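Local coordinates for amyloid beta A4 protein-binding family B member 1 (Homo sapiens, PDB 2HO2) that binds a proline-rich hMena peptide through its WW domain, probably as part of an adaptor protein that recognises polyproline ligands, at residues S2-G7 / T17-I22. Residues are numbered along the deposited sequence; the frame is centred on the assembly and turned at random.
Sequences SDLPAG and TYYWHI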
ATOM      1  N   SER A   2      -0.684 -10.870  -5.684  0.50 30.37           N
ATOM      2  CA  SER A   2      -2.036 -11.465  -5.625  0.50 29.13           C
ATOM      3  C   SER A   2      -2.240 -12.170  -4.295  0.50 28.72           C
ATOM      4  O   SER A   2      -3.251 -12.832  -4.086  0.50 29.20           O
ATOM      5  CB  SER A   2      -2.238 -12.467  -6.764  0.50 29.66           C
ATOM      6  OG  SER A   2      -1.443 -13.639  -6.593  0.50 30.15           O
ATOM      7  N   ASP A   3      -1.268 -12.018  -3.399  0.50 27.81           N
ATOM      8  CA  ASP A   3      -1.293 -12.645  -2.079  0.50 26.90           C
ATOM      9  C   ASP A   3      -2.006 -11.765  -1.025  0.50 25.45           C
ATOM     10  O   ASP A   3      -2.023 -12.068   0.166  0.50 26.13           O
ATOM     11  CB  ASP A   3       0.127 -12.983  -1.622  0.50 27.82           C
ATOM     12  CG  ASP A   3       1.088 -11.803  -1.698  0.50 29.62           C
ATOM     13  OD1 ASP A   3       0.648 -10.628  -1.732  0.50 30.48           O
ATOM     14  OD2 ASP A   3       2.311 -12.060  -1.743  0.50 32.86           O
ATOM     15  N   LEU A   4      -2.586 -10.676  -1.499  1.00 24.41           N
ATOM     16  CA  LEU A   4      -3.328  -9.733  -0.695  1.00 22.51           C
ATOM     17  C   LEU A   4      -4.761  -9.652  -1.147  1.00 21.23           C
ATOM     18  O   LEU A   4      -5.085 -10.062  -2.270  1.00 21.39           O
ATOM     19  CB  LEU A   4      -2.669  -8.355  -0.826  1.00 19.98           C
ATOM     20  CG  LEU A   4      -1.239  -8.166  -0.325  1.00 20.31           C
ATOM     21  CD1 LEU A   4      -0.769  -6.781  -0.598  1.00 20.29           C
ATOM     22  CD2 LEU A   4      -1.130  -8.487   1.162  1.00 22.41           C
ATOM     23  N   PRO A   5      -5.659  -9.104  -0.303  1.00 20.75           N
ATOM     24  CA  PRO A   5      -6.996  -8.987  -0.718  1.00 20.52           C
ATOM     25  C   PRO A   5      -7.091  -8.094  -1.916  1.00 19.90           C
ATOM     26  O   PRO A   5      -6.222  -7.233  -2.173  1.00 19.16           O
ATOM     27  CB  PRO A   5      -7.691  -8.397   0.519  1.00 21.55           C
ATOM     28  CG  PRO A   5      -6.888  -8.788   1.607  1.00 21.94           C
ATOM     29  CD  PRO A   5      -5.520  -8.595   1.060  1.00 20.51           C
ATOM     30  N   ALA A   6      -8.160  -8.237  -2.660  1.00 20.11           N
ATOM     31  CA  ALA A   6      -8.401  -7.466  -3.827  1.00 20.47           C
ATOM     32  C   ALA A   6      -8.248  -5.981  -3.527  1.00 19.17           C
ATOM     33  O   ALA A   6      -8.725  -5.444  -2.514  1.00 21.91           O
ATOM     34  CB  ALA A   6      -9.842  -7.773  -4.344  1.00 22.15           C
ATOM     35  N   GLY A   7      -7.565  -5.307  -4.428  1.00 18.60           N
ATOM     36  CA  GLY A   7      -7.369  -3.867  -4.331  1.00 17.80           C
ATOM     37  C   GLY A   7      -6.095  -3.408  -3.657  1.00 16.92           C
ATOM     38  O   GLY A   7      -5.799  -2.262  -3.766  1.00 17.86           O
ATOM     39  N   THR A  17       8.105  -1.877   4.266  1.00 21.82           N
ATOM     40  CA  THR A  17       7.022  -2.138   3.336  1.00 18.55           C
ATOM     41  C   THR A  17       5.722  -1.704   3.925  1.00 15.61           C
ATOM     42  O   THR A  17       5.445  -2.021   5.098  1.00 18.22           O
ATOM     43  CB  THR A  17       7.029  -3.619   3.119  1.00 20.58           C
ATOM     44  OG1 THR A  17       8.309  -3.960   2.518  1.00 24.31           O
ATOM     45  CG2 THR A  17       5.839  -4.074   2.328  1.00 21.06           C
ATOM     46  N   TYR A  18       4.899  -0.986   3.156  1.00 13.45           N
ATOM     47  CA  TYR A  18       3.560  -0.662   3.566  1.00 12.19           C
ATOM     48  C   TYR A  18       2.595  -1.094   2.484  1.00 11.88           C
ATOM     49  O   TYR A  18       2.971  -1.677   1.483  1.00 12.69           O
ATOM     50  CB  TYR A  18       3.424   0.821   3.907  1.00 12.46           C
ATOM     51  CG  TYR A  18       3.620   1.804   2.769  1.00 12.09           C
ATOM     52  CD1 TYR A  18       4.875   2.195   2.371  1.00 12.22           C
ATOM     53  CD2 TYR A  18       2.528   2.329   2.109  1.00 11.38           C
ATOM     54  CE1 TYR A  18       5.051   3.149   1.397  1.00 12.05           C
ATOM     55  CE2 TYR A  18       2.677   3.293   1.170  1.00 11.46           C
ATOM     56  CZ  TYR A  18       3.941   3.707   0.811  1.00 12.56           C
ATOM     57  OH  TYR A  18       4.148   4.683  -0.165  1.00 14.54           O
ATOM     58  N   TYR A  19       1.326  -0.784   2.717  1.00 11.30           N
ATOM     59  CA  TYR A  19       0.241  -1.279   1.870  1.00 11.81           C
ATOM     60  C   TYR A  19      -0.632  -0.142   1.388  1.00 11.33           C
ATOM     61  O   TYR A  19      -0.950   0.769   2.147  1.00 12.28           O
ATOM     62  CB  TYR A  19      -0.567  -2.317   2.620  1.00 12.35           C
ATOM     63  CG  TYR A  19       0.284  -3.439   3.128  1.00 14.26           C
ATOM     64  CD1 TYR A  19       0.591  -4.520   2.348  1.00 15.32           C
ATOM     65  CD2 TYR A  19       0.887  -3.368   4.382  1.00 13.88           C
ATOM     66  CE1 TYR A  19       1.445  -5.492   2.797  1.00 16.48           C
ATOM     67  CE2 TYR A  19       1.781  -4.348   4.814  1.00 16.04           C
ATOM     68  CZ  TYR A  19       2.043  -5.408   4.027  1.00 17.20           C
ATOM     69  OH  TYR A  19       2.873  -6.419   4.466  1.00 22.44           O
ATOM     70  N   TRP A  20      -1.020  -0.226   0.128  1.00 12.21           N
ATOM     71  CA  TRP A  20      -1.834   0.761  -0.567  1.00 11.85           C
ATOM     72  C   TRP A  20      -3.090   0.121  -1.122  1.00 12.38           C
ATOM     73  O   TRP A  20      -3.018  -0.889  -1.868  1.00 12.35           O
ATOM     74  CB  TRP A  20      -0.991   1.345  -1.707  1.00 12.51           C
ATOM     75  CG  TRP A  20      -1.691   2.252  -2.668  1.00 13.22           C
ATOM     76  CD1 TRP A  20      -2.798   3.023  -2.496  1.00 13.98           C
ATOM     77  CD2 TRP A  20      -1.299   2.402  -4.021  1.00 14.96           C
ATOM     78  NE1 TRP A  20      -3.080   3.708  -3.676  1.00 15.25           N
ATOM     79  CE2 TRP A  20      -2.204   3.301  -4.629  1.00 15.42           C
ATOM     80  CE3 TRP A  20      -0.310   1.826  -4.792  1.00 15.17           C
ATOM     81  CZ2 TRP A  20      -2.114   3.673  -5.972  1.00 17.80           C
ATOM     82  CZ3 TRP A  20      -0.229   2.211  -6.146  1.00 17.18           C
ATOM     83  CH2 TRP A  20      -1.115   3.116  -6.690  1.00 17.86           C
ATOM     84  N   HIS A  21      -4.228   0.670  -0.726  1.00 11.68           N
ATOM     85  CA  HIS A  21      -5.530   0.182  -1.225  1.00 12.91           C
ATOM     86  C   HIS A  21      -5.882   1.068  -2.389  1.00 13.92           C
ATOM     87  O   HIS A  21      -6.237   2.222  -2.230  1.00 13.94           O
ATOM     88  CB  HIS A  21      -6.556   0.280  -0.147  1.00 12.00           C
ATOM     89  CG  HIS A  21      -7.880  -0.292  -0.531  1.00 12.22           C
ATOM     90  ND1 HIS A  21      -9.005   0.493  -0.637  1.00 13.69           N
ATOM     91  CD2 HIS A  21      -8.234  -1.567  -0.780  1.00 12.87           C
ATOM     92  CE1 HIS A  21     -10.013  -0.299  -0.936  1.00 13.67           C
ATOM     93  NE2 HIS A  21      -9.567  -1.550  -1.059  1.00 14.71           N
ATOM     94  N   ILE A  22      -5.785   0.514  -3.579  1.00 14.20           N
ATOM     95  CA  ILE A  22      -5.977   1.306  -4.802  0.50 15.38           C
ATOM     96  C   ILE A  22      -7.339   1.991  -4.898  1.00 16.25           C
ATOM     97  O   ILE A  22      -7.418   3.134  -5.260  1.00 17.07           O
ATOM     98  CB  ILE A  22      -5.742   0.450  -6.060  0.50 16.23           C
ATOM     99  CG1 ILE A  22      -4.259   0.525  -6.443  0.50 18.58           C
ATOM    100  CG2 ILE A  22      -6.638   0.906  -7.226  0.50 15.20           C
ATOM    101  CD1 ILE A  22      -3.310  -0.099  -5.402  0.50 17.99           C
TER
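From Leu4 to Gly7 the irregular N-terminal segment runs at 32° to the end-to-end direction of Tyr19–Ile22, closing from 9.5 Å between Leu4 CA and Tyr19 CA to 5.4 Å between Gly7 CA and Ile22 CA. At the close end Ile22 N donates to Gly7 O over 2.8 Å; the N-H...O angle of 161°, with the donor nearly along the C=O axis, marks a straight bond. His21 CA adds a CA-H...O contact to Gly7 O at 3.5 Å. Gly7 has phi +94°, where a side chain would jam against the preceding carbonyl. His21, its CG anti to the backbone N, brings CD2 within 3.9 Å of Gly7 O, while its ND1 is hydrogen-bonded to Thr24 OG1. At the wide end Leu4 points its CB toward the strand and sets CD1 4.0 Å from Tyr19 CD1, at the ring edge near its plane, the two side chains crossing almost perpendicularly. Pro32 touches both Leu4 and Tyr19, so apolar packing continues into the C-terminal loop. Tyr18 and Trp20 instead meet the bound peptide. An N-terminal segment laid against the central strand of the three-stranded antiparallel sheet, with a C-terminal proline packed on the same side chains, is characteristic of the WW fold.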